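PDB 5WH8: putative carbohydrate-active enzyme, which probably hydrolyses O-glycosidic bonds as a family 5 cellulase, this chain being the TIM-barrel hydrolase part of a longer multi-modular protein. Local coordinates for residues 33-38 with 62-67; 140-145 with 176-181; 236-241 with 268-273. All blocks are in the same frame, centred on the assembly; numbering follows the deposited sequence.

Interaction 1: residues 33-38 with 62-67; sequences GMSSHG and IFRLAI. With EDO (1,2-ethanediol), chain M.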
loop_
_atom_site.group_PDB
_atom_site.type_symbol
_atom_site.label_atom_id
_atom_site.label_comp_id
_atom_site.label_asym_id
_atom_site.label_seq_id
_atom_site.Cartn_x
_atom_site.Cartn_y
_atom_site.Cartn_z
ATOM N N GLY A 33 7.856 -1.543 -3.249
ATOM C CA GLY A 33 7.794 -2.645 -2.303
ATOM C C GLY A 33 6.739 -3.701 -2.603
ATOM O O GLY A 33 6.302 -3.881 -3.757
ATOM N N MET A 34 6.311 -4.386 -1.537
ATOM C CA MET A 34 5.435 -5.563 -1.628
ATOM C C MET A 34 4.233 -5.431 -0.713
ATOM O O MET A 34 4.312 -4.822 0.353
ATOM C CB MET A 34 6.177 -6.846 -1.241
ATOM C CG MET A 34 7.320 -7.233 -2.157
ATOM S SD MET A 34 6.794 -7.644 -3.844
ATOM C CE MET A 34 5.728 -9.077 -3.600
ATOM N N SER A 35 3.121 -5.997 -1.160
ATOM C CA SER A 35 1.900 -6.160 -0.357
ATOM C C SER A 35 1.750 -7.571 0.202
ATOM O O SER A 35 2.046 -8.554 -0.475
ATOM C CB SER A 35 0.652 -5.849 -1.196
ATOM O OG SER A 35 -0.543 -5.874 -0.420
ATOM N N SER A 36 1.241 -7.672 1.430
ATOM C CA SER A 36 0.733 -8.950 1.913
ATOM C C SER A 36 -0.455 -9.373 1.078
ATOM O O SER A 36 -1.109 -8.549 0.414
ATOM C CB SER A 36 0.318 -8.868 3.397
ATOM O OG SER A 36 -0.912 -8.172 3.575
ATOM N N HIS A 37 -0.768 -10.662 1.131
ATOM C CA HIS A 37 -2.076 -11.170 0.711
ATOM C C HIS A 37 -2.959 -11.072 1.979
ATOM O O HIS A 37 -2.620 -10.320 2.903
ATOM C CB HIS A 37 -1.915 -12.607 0.172
ATOM C CG HIS A 37 -2.989 -13.086 -0.759
ATOM N ND1 HIS A 37 -4.294 -13.281 -0.368
ATOM C CD2 HIS A 37 -2.921 -13.490 -2.053
ATOM C CE1 HIS A 37 -4.996 -13.757 -1.389
ATOM N NE2 HIS A 37 -4.186 -13.884 -2.426
ATOM N N GLY A 38 -4.075 -11.783 2.060
ATOM C CA GLY A 38 -4.877 -11.745 3.276
ATOM C C GLY A 38 -4.089 -12.203 4.498
ATOM O O GLY A 38 -3.536 -13.290 4.502
ATOM N N ILE A 62 9.132 -0.469 1.357
ATOM C CA ILE A 62 7.799 -0.331 1.938
ATOM C C ILE A 62 7.089 -1.707 1.915
ATOM O O ILE A 62 7.282 -2.504 0.972
ATOM C CB ILE A 62 6.987 0.746 1.163
ATOM C CG1 ILE A 62 5.605 0.985 1.799
ATOM C CG2 ILE A 62 6.875 0.399 -0.313
ATOM C CD1 ILE A 62 5.024 2.320 1.329
ATOM N N PHE A 63 6.297 -1.992 2.954
ATOM C CA PHE A 63 5.465 -3.189 3.023
ATOM C C PHE A 63 4.041 -2.774 3.334
ATOM O O PHE A 63 3.817 -1.899 4.153
ATOM C CB PHE A 63 5.967 -4.183 4.105
ATOM C CG PHE A 63 5.367 -5.560 3.978
ATOM C CD1 PHE A 63 5.718 -6.405 2.945
ATOM C CD2 PHE A 63 4.402 -5.987 4.869
ATOM C CE1 PHE A 63 5.129 -7.643 2.793
ATOM C CE2 PHE A 63 3.812 -7.236 4.731
ATOM C CZ PHE A 63 4.181 -8.070 3.710
ATOM N N ARG A 64 3.081 -3.424 2.696
ATOM C CA ARG A 64 1.664 -3.107 2.881
ATOM C C ARG A 64 0.939 -4.255 3.587
ATOM O O ARG A 64 1.021 -5.403 3.167
ATOM C CB ARG A 64 1.036 -2.809 1.513
ATOM C CG ARG A 64 -0.475 -2.616 1.499
ATOM C CD ARG A 64 -0.854 -2.340 0.079
ATOM N NE ARG A 64 -2.221 -1.942 -0.243
ATOM C CZ ARG A 64 -3.092 -2.661 -0.954
ATOM N NH1 ARG A 64 -2.854 -3.918 -1.317
ATOM N NH2 ARG A 64 -4.242 -2.116 -1.285
ATOM N N LEU A 65 0.222 -3.894 4.654
ATOM C CA LEU A 65 -0.570 -4.814 5.447
ATOM C C LEU A 65 -2.012 -4.753 4.954
ATOM O O LEU A 65 -2.754 -3.830 5.280
ATOM C CB LEU A 65 -0.470 -4.453 6.946
ATOM C CG LEU A 65 0.932 -4.397 7.542
ATOM C CD1 LEU A 65 0.836 -3.863 8.950
ATOM C CD2 LEU A 65 1.612 -5.731 7.533
ATOM N N ALA A 66 -2.387 -5.747 4.160
ATOM C CA ALA A 66 -3.740 -5.824 3.609
ATOM C C ALA A 66 -4.667 -6.468 4.630
ATOM O O ALA A 66 -4.685 -7.694 4.776
ATOM C CB ALA A 66 -3.746 -6.624 2.313
ATOM N N ILE A 67 -5.424 -5.622 5.322
ATOM C CA ILE A 67 -6.310 -6.043 6.401
ATOM C C ILE A 67 -7.722 -6.201 5.833
ATOM O O ILE A 67 -8.478 -5.241 5.759
ATOM C CB ILE A 67 -6.268 -5.019 7.545
ATOM C CG1 ILE A 67 -4.841 -4.902 8.087
ATOM C CG2 ILE A 67 -7.215 -5.406 8.680
ATOM C CD1 ILE A 67 -4.503 -3.524 8.525
HETATM C C1 EDO M . -6.127 -12.772 -5.241
HETATM O O1 EDO M . -4.781 -13.093 -5.635
HETATM C C2 EDO M . -7.057 -13.991 -5.132
HETATM O O2 EDO M . -6.409 -15.144 -4.560
#
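Met34 and Ser35 pair in parallel with Phe63 and Arg64, a buried strand-to-strand contact joining the first two strands of the closed barrel, which helix 48-56 links into a beta-alpha-beta unit. The strand axes run 4.7 Å apart and diverge by only 15°. Arg64 is gripped through both backbone polar groups, its N giving to Met34 O and its O receiving Ser36 N. On the outward face the Phe63 ring, with CG anti to the backbone N (chi1 -165°), leans obliquely along the adjacent strand, CD1 lying 3.3 Å from Met34 O and CZ 3.7 Å from Ser36 N. On the inward face Arg64 reaches out extended, and NH1 meets Ser35 OG at 3.2 Å in the guanidinium plane. That hydroxyl spends its own hydrogen on Ser36 O, which fixes it as an acceptor for the arginine. The strongest partner of the guanidinium is Glu145, bridged through NE, and NH1 also bridges to Glu237. Farther along, a side chain takes over the pairing: Ser36 OG accepts from Ala66 N at 2.9 Å, in the place of a backbone carbonyl, and gives to His37 O at 2.8 Å. Adjacent parallel strands with an inward arginine held between acidic residues are consistent with the floor of the active-site cleft in family 5 TIM-barrel glycosidases.

Interaction 2: residues 140-145 with 176-181; sequences KHVLYE and PDKIII. With EDO (1,2-ethanediol), chain B.
Tyr144 and Glu145 run parallel to Ile180 and Ile181, the touching parts 30° apart in direction, with Tyr144 giving its N to Ile179 O at 3.0 Å and accepting Ile181 N on its own O at 2.8 Å. Toward the start of the strands the backbones spread, and an ethanediol, probably from the crystallisation liquor, bridges Val142 O and Ile179 N where a direct bond would be expected. Its O1 donates to Val142 O (2.7 Å) and accepts from Ile179 N (2.9 Å), while O2 donates to Lys140 O. These strands are the fourth and fifth of the TIM barrel, joined through helix 157-172 as a beta-alpha-beta crossover, and their side chains alternate between helix layer and barrel interior. Tyr144 and Ile180 share the outward face, where Ile180 CG1 comes to the edge of the tyrosine ring and helix 157-172 covers both. Lys178 is bent at chi2, chi3 and chi4, all near 60°, which folds it back over the other strand: CB rests 3.7 Å from Tyr144 CE2 and CG 3.3 Å from Val142 O. The curl brings NZ to a salt bridge with Asp175 and to the carbonyls of Asp139 and Lys137. Tyr144 OH bonds to the same Asp175 oxygen, so one carboxylate ties down the ends of both side chains. On the inward face Leu143 CD2 touches Ile181 CD1 at 4.1 Å and lies alongside Ile179. Glu145 meets the Ile181 backbone near its base, CG lying 4.1 Å from Ile181 O, and its extended chain carries the carboxylate away into the barrel, where Thr236 holds OE2.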
loop_
_atom_site.group_PDB
_atom_site.type_symbol
_atom_site.label_atom_id
_atom_site.label_comp_id
_atom_site.label_asym_id
_atom_site.label_seq_id
_atom_site.Cartn_x
_atom_site.Cartn_y
_atom_site.Cartn_z
ATOM N N LYS A 140 6.925 7.618 12.467
ATOM C CA LYS A 140 7.209 8.384 11.252
ATOM C C LYS A 140 7.011 7.567 9.991
ATOM O O LYS A 140 6.882 8.133 8.913
ATOM C CB LYS A 140 8.663 8.888 11.231
ATOM C CG LYS A 140 8.965 10.092 12.093
ATOM C CD LYS A 140 10.369 10.583 11.722
ATOM C CE LYS A 140 10.777 11.817 12.488
ATOM N NZ LYS A 140 12.084 12.293 11.977
ATOM N N HIS A 141 7.020 6.240 10.123
ATOM C CA HIS A 141 7.118 5.376 8.949
ATOM C C HIS A 141 5.789 4.823 8.434
ATOM O O HIS A 141 5.776 4.138 7.401
ATOM C CB HIS A 141 8.048 4.204 9.243
ATOM C CG HIS A 141 7.499 3.216 10.219
ATOM N ND1 HIS A 141 7.139 3.560 11.513
ATOM C CD2 HIS A 141 7.279 1.884 10.110
ATOM C CE1 HIS A 141 6.703 2.483 12.139
ATOM N NE2 HIS A 141 6.788 1.451 11.313
ATOM N N VAL A 142 4.678 5.093 9.122
ATOM C CA VAL A 142 3.377 4.578 8.685
ATOM C C VAL A 142 2.650 5.504 7.696
ATOM O O VAL A 142 2.788 6.736 7.721
ATOM C CB VAL A 142 2.415 4.306 9.875
ATOM C CG1 VAL A 142 2.966 3.201 10.776
ATOM C CG2 VAL A 142 2.126 5.572 10.686
ATOM N N LEU A 143 1.885 4.880 6.805
ATOM C CA LEU A 143 0.939 5.575 5.922
ATOM C C LEU A 143 -0.415 4.905 6.110
ATOM O O LEU A 143 -0.466 3.697 6.318
ATOM C CB LEU A 143 1.341 5.513 4.443
ATOM C CG LEU A 143 2.662 6.190 4.056
ATOM C CD1 LEU A 143 3.821 5.251 4.322
ATOM C CD2 LEU A 143 2.684 6.595 2.591
ATOM N N TYR A 144 -1.502 5.672 6.022
ATOM C CA TYR A 144 -2.850 5.164 6.298
ATOM C C TYR A 144 -3.679 5.047 5.005
ATOM O O TYR A 144 -4.065 6.057 4.405
ATOM C CB TYR A 144 -3.551 6.100 7.322
ATOM C CG TYR A 144 -2.827 6.279 8.668
ATOM C CD1 TYR A 144 -2.227 5.196 9.324
ATOM C CD2 TYR A 144 -2.791 7.527 9.295
ATOM C CE1 TYR A 144 -1.617 5.366 10.561
ATOM C CE2 TYR A 144 -2.172 7.706 10.502
ATOM C CZ TYR A 144 -1.581 6.622 11.135
ATOM O OH TYR A 144 -0.987 6.796 12.367
ATOM N N GLU A 145 -3.944 3.813 4.560
ATOM C CA GLU A 145 -4.745 3.561 3.358
ATOM C C GLU A 145 -6.167 3.206 3.814
ATOM O O GLU A 145 -6.424 2.079 4.246
ATOM C CB GLU A 145 -4.110 2.442 2.513
ATOM C CG GLU A 145 -4.869 2.116 1.224
ATOM C CD GLU A 145 -4.167 1.116 0.319
ATOM O OE1 GLU A 145 -3.136 0.543 0.732
ATOM O OE2 GLU A 145 -4.681 0.872 -0.800
ATOM N N PRO A 176 -1.862 14.478 13.186
ATOM C CA PRO A 176 -2.119 15.575 12.246
ATOM C C PRO A 176 -1.365 15.551 10.905
ATOM O O PRO A 176 -1.853 16.167 9.958
ATOM C CB PRO A 176 -1.695 16.820 13.048
ATOM C CG PRO A 176 -1.796 16.427 14.457
ATOM C CD PRO A 176 -1.489 14.964 14.530
ATOM N N ASP A 177 -0.209 14.896 10.828
ATOM C CA ASP A 177 0.688 15.070 9.668
ATOM C C ASP A 177 0.929 13.820 8.785
ATOM O O ASP A 177 1.539 13.904 7.721
ATOM C CB ASP A 177 2.020 15.612 10.177
ATOM C CG ASP A 177 1.880 17.020 10.744
ATOM O OD1 ASP A 177 1.616 17.937 9.947
ATOM O OD2 ASP A 177 2.002 17.201 11.970
ATOM N N LYS A 178 0.444 12.680 9.220
ATOM C CA LYS A 178 0.726 11.404 8.543
ATOM C C LYS A 178 -0.010 11.345 7.201
ATOM O O LYS A 178 -1.116 11.850 7.090
ATOM C CB LYS A 178 0.308 10.262 9.466
ATOM C CG LYS A 178 1.238 9.033 9.504
ATOM C CD LYS A 178 2.658 9.362 9.888
ATOM C CE LYS A 178 2.791 9.996 11.262
ATOM N NZ LYS A 178 2.392 9.075 12.377
ATOM N N ILE A 179 0.620 10.791 6.163
ATOM C CA ILE A 179 -0.035 10.657 4.855
ATOM C C ILE A 179 -1.216 9.691 4.903
ATOM O O ILE A 179 -1.119 8.589 5.464
ATOM C CB ILE A 179 0.949 10.193 3.777
ATOM C CG1 ILE A 179 2.081 11.213 3.651
ATOM C CG2 ILE A 179 0.233 9.968 2.410
ATOM C CD1 ILE A 179 3.115 10.887 2.609
ATOM N N ILE A 180 -2.334 10.152 4.342
ATOM C CA ILE A 180 -3.533 9.340 4.145
ATOM C C ILE A 180 -3.682 9.097 2.653
ATOM O O ILE A 180 -3.534 10.030 1.847
ATOM C CB ILE A 180 -4.800 10.031 4.712
ATOM C CG1 ILE A 180 -4.669 10.122 6.234
ATOM C CG2 ILE A 180 -6.065 9.283 4.323
ATOM C CD1 ILE A 180 -5.704 10.991 6.917
ATOM N N ILE A 181 -3.912 7.836 2.276
ATOM C CA ILE A 181 -4.072 7.445 0.865
ATOM C C ILE A 181 -5.520 7.010 0.694
ATOM O O ILE A 181 -5.971 6.088 1.383
ATOM C CB ILE A 181 -3.137 6.280 0.433
ATOM C CG1 ILE A 181 -1.682 6.545 0.821
ATOM C CG2 ILE A 181 -3.256 6.034 -1.106
ATOM C CD1 ILE A 181 -0.734 5.344 0.665
HETATM C C1 EDO B . 4.306 9.534 6.591
HETATM O O1 EDO B . 2.962 9.100 6.470
HETATM C C2 EDO B . 5.225 8.462 6.043
HETATM O O2 EDO B . 6.560 8.853 6.323
#

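Interaction 3: residues 236-241 with 268-273; sequences TEFGTT and WVNWSF. With EDO (1,2-ethanediol), chain D; EDO (1,2-ethanediol), chain M.
Phe238 leaves its strand at CB and, with chi1 at 76°, swings its ring toward Trp268 and Asn270 of the neighbouring strand rather than straight outward. CD1 lies 3.3 Å from Val269 O, the carbonyl that also receives Phe238 N. CE1 presses on Trp268 CE3 at 3.4 Å, the phenyl edge turned to the indole face in an offset T-shaped stack with planes at 89°. At the tip CZ touches both Trp268 CE3, at 3.7 Å, and Asn270 CB. Asn270 ND2 lies over one face near the rim, 3.6 Å above the plane, closest to CE2 and then CD2. In the backbone, Trp271 N bonds to Phe238 O at 2.9 Å, so strand 233-239 is tied to strand 268-273, the last of the TIM barrel. Where the latter turns its corner, a cis peptide joins Trp271 to Ser272, a feature known at this place in family 5 and related glycosidases. Ser272 CB and Glu237 OE2 lie over opposite faces of the Trp271 indole, each toward the rim. Glu237 OE1 approaches Trp271 CE3 obliquely at 3.5 Å. Tyr211 holds that carboxylate, at the position where relatives carry the nucleophile. One water takes N-H bonds from Thr240 N and Asn270 ND2 and donates to Trp271 O.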
loop_
_atom_site.group_PDB
_atom_site.type_symbol
_atom_site.label_atom_id
_atom_site.label_comp_id
_atom_site.label_asym_id
_atom_site.label_seq_id
_atom_site.Cartn_x
_atom_site.Cartn_y
_atom_site.Cartn_z
ATOM N N THR A 236 -0.762 1.583 -4.677
ATOM C CA THR A 236 -0.635 0.752 -3.479
ATOM C C THR A 236 -0.845 -0.729 -3.804
ATOM O O THR A 236 -0.633 -1.576 -2.951
ATOM C CB THR A 236 -1.614 1.150 -2.370
ATOM O OG1 THR A 236 -2.950 0.996 -2.851
ATOM C CG2 THR A 236 -1.419 2.618 -1.897
ATOM N N GLU A 237 -1.264 -1.046 -5.031
ATOM C CA GLU A 237 -1.395 -2.433 -5.457
ATOM C C GLU A 237 -1.316 -2.535 -6.982
ATOM O O GLU A 237 -2.051 -1.840 -7.685
ATOM C CB GLU A 237 -2.716 -3.039 -4.962
ATOM C CG GLU A 237 -2.784 -4.564 -5.067
ATOM C CD GLU A 237 -4.151 -5.110 -4.665
ATOM O OE1 GLU A 237 -4.606 -4.857 -3.519
ATOM O OE2 GLU A 237 -4.761 -5.789 -5.511
ATOM N N PHE A 238 -0.461 -3.415 -7.500
ATOM C CA PHE A 238 -0.541 -3.798 -8.897
ATOM C C PHE A 238 -0.072 -5.235 -9.051
ATOM O O PHE A 238 0.652 -5.764 -8.202
ATOM C CB PHE A 238 0.307 -2.890 -9.804
ATOM C CG PHE A 238 1.788 -3.201 -9.714
ATOM C CD1 PHE A 238 2.533 -2.664 -8.674
ATOM C CD2 PHE A 238 2.429 -4.034 -10.624
ATOM C CE1 PHE A 238 3.878 -2.954 -8.532
ATOM C CE2 PHE A 238 3.768 -4.349 -10.468
ATOM C CZ PHE A 238 4.497 -3.780 -9.432
ATOM N N GLY A 239 -0.450 -5.833 -10.173
ATOM C CA GLY A 239 -0.042 -7.192 -10.497
ATOM C C GLY A 239 0.492 -7.331 -11.905
ATOM O O GLY A 239 0.291 -6.477 -12.777
ATOM N N THR A 240 1.173 -8.448 -12.127
ATOM C CA THR A 240 1.752 -8.780 -13.421
ATOM C C THR A 240 0.812 -9.651 -14.256
ATOM O O THR A 240 1.142 -10.041 -15.366
ATOM C CB THR A 240 3.072 -9.531 -13.228
ATOM O OG1 THR A 240 2.794 -10.701 -12.443
ATOM C CG2 THR A 240 4.099 -8.677 -12.521
ATOM N N THR A 241 -0.324 -9.993 -13.671
ATOM C CA THR A 241 -1.326 -10.873 -14.260
ATOM C C THR A 241 -2.557 -10.065 -14.679
ATOM O O THR A 241 -2.601 -8.834 -14.523
ATOM C CB THR A 241 -1.745 -11.937 -13.236
ATOM O OG1 THR A 241 -2.232 -11.250 -12.075
ATOM C CG2 THR A 241 -0.589 -12.826 -12.855
ATOM N N TRP A 268 5.171 2.361 -5.942
ATOM C CA TRP A 268 4.464 1.129 -6.296
ATOM C C TRP A 268 4.682 -0.011 -5.312
ATOM O O TRP A 268 5.738 -0.116 -4.676
ATOM C CB TRP A 268 4.847 0.679 -7.715
ATOM C CG TRP A 268 6.255 0.373 -8.110
ATOM C CD1 TRP A 268 7.041 1.131 -8.932
ATOM C CD2 TRP A 268 7.011 -0.830 -7.842
ATOM N NE1 TRP A 268 8.233 0.505 -9.168
ATOM C CE2 TRP A 268 8.248 -0.697 -8.515
ATOM C CE3 TRP A 268 6.772 -1.999 -7.092
ATOM C CZ2 TRP A 268 9.222 -1.684 -8.482
ATOM C CZ3 TRP A 268 7.749 -2.957 -7.040
ATOM C CH2 TRP A 268 8.956 -2.803 -7.736
ATOM N N VAL A 269 3.632 -0.833 -5.189
ATOM C CA VAL A 269 3.573 -1.952 -4.259
ATOM C C VAL A 269 2.962 -3.152 -5.008
ATOM O O VAL A 269 1.841 -3.075 -5.484
ATOM C CB VAL A 269 2.726 -1.613 -3.030
ATOM C CG1 VAL A 269 2.707 -2.763 -2.051
ATOM C CG2 VAL A 269 3.243 -0.328 -2.339
ATOM N N ASN A 270 3.705 -4.246 -5.102
ATOM C CA ASN A 270 3.279 -5.432 -5.866
ATOM C C ASN A 270 2.436 -6.422 -5.056
ATOM O O ASN A 270 2.787 -6.770 -3.911
ATOM C CB ASN A 270 4.525 -6.172 -6.423
ATOM C CG ASN A 270 4.184 -7.436 -7.183
ATOM O OD1 ASN A 270 4.521 -8.532 -6.757
ATOM N ND2 ASN A 270 3.526 -7.289 -8.327
ATOM N N TRP A 271 1.364 -6.907 -5.676
ATOM C CA TRP A 271 0.547 -8.019 -5.168
ATOM C C TRP A 271 1.061 -9.366 -5.711
ATOM O O TRP A 271 1.038 -9.540 -6.934
ATOM C CB TRP A 271 -0.903 -7.826 -5.606
ATOM C CG TRP A 271 -1.851 -8.828 -5.007
ATOM C CD1 TRP A 271 -2.198 -10.022 -5.539
ATOM C CD2 TRP A 271 -2.581 -8.696 -3.782
ATOM N NE1 TRP A 271 -3.100 -10.658 -4.716
ATOM C CE2 TRP A 271 -3.336 -9.867 -3.625
ATOM C CE3 TRP A 271 -2.648 -7.709 -2.789
ATOM C CZ2 TRP A 271 -4.154 -10.082 -2.513
ATOM C CZ3 TRP A 271 -3.458 -7.922 -1.697
ATOM C CH2 TRP A 271 -4.209 -9.091 -1.576
ATOM N N SER A 272 1.493 -10.336 -4.885
ATOM C CA SER A 272 1.513 -10.283 -3.409
ATOM C C SER A 272 2.686 -11.118 -2.923
ATOM O O SER A 272 3.169 -12.008 -3.645
ATOM C CB SER A 272 0.221 -10.833 -2.787
ATOM O OG SER A 272 0.188 -12.233 -2.946
ATOM N N PHE A 273 3.114 -10.847 -1.695
ATOM C CA PHE A 273 4.082 -11.690 -0.996
ATOM C C PHE A 273 3.350 -12.799 -0.266
ATOM O O PHE A 273 2.883 -12.615 0.870
ATOM C CB PHE A 273 4.909 -10.869 -0.010
ATOM C CG PHE A 273 6.075 -11.628 0.578
ATOM C CD1 PHE A 273 7.198 -11.908 -0.177
ATOM C CD2 PHE A 273 6.035 -12.059 1.889
ATOM C CE1 PHE A 273 8.280 -12.607 0.387
ATOM C CE2 PHE A 273 7.106 -12.738 2.452
ATOM C CZ PHE A 273 8.225 -13.012 1.704
HETATM C C1 EDO D . 12.605 0.281 -11.433
HETATM O O1 EDO D . 13.071 1.568 -11.899
HETATM C C2 EDO D . 11.082 0.236 -11.502
HETATM O O2 EDO D . 10.523 1.304 -10.725
HETATM C C1 EDO M . -6.127 -12.772 -5.241
HETATM O O1 EDO M . -4.781 -13.093 -5.635
HETATM C C2 EDO M . -7.057 -13.991 -5.132
HETATM O O2 EDO M . -6.409 -15.144 -4.560
HETATM O O HOH W 1 1.981 -9.683 -9.518
#

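All three contacts are buried and belong to one parallel barrel, so they differ in chemistry more than in depth. Interactions 1 and 3 are close neighbours: strands 32-36 and 268-273 adjoin, closing the barrel through probable bonds such as Ser35 N to Asn270 O, and one ethanediol touches both. Interaction 2 lies farther round the barrel and is richest in aliphatic side chains, with its lysine curled toward the N-terminal ends of the strands. Interaction 1 relies on hydroxyls and a guanidinium, interaction 3 on aromatic rings. Polar side chains join them inside the barrel: the Arg64-Glu145 salt bridge links interactions 1 and 2, and Glu145 OE2, 2.7 Å from Thr236 OG1, links interactions 2 and 3.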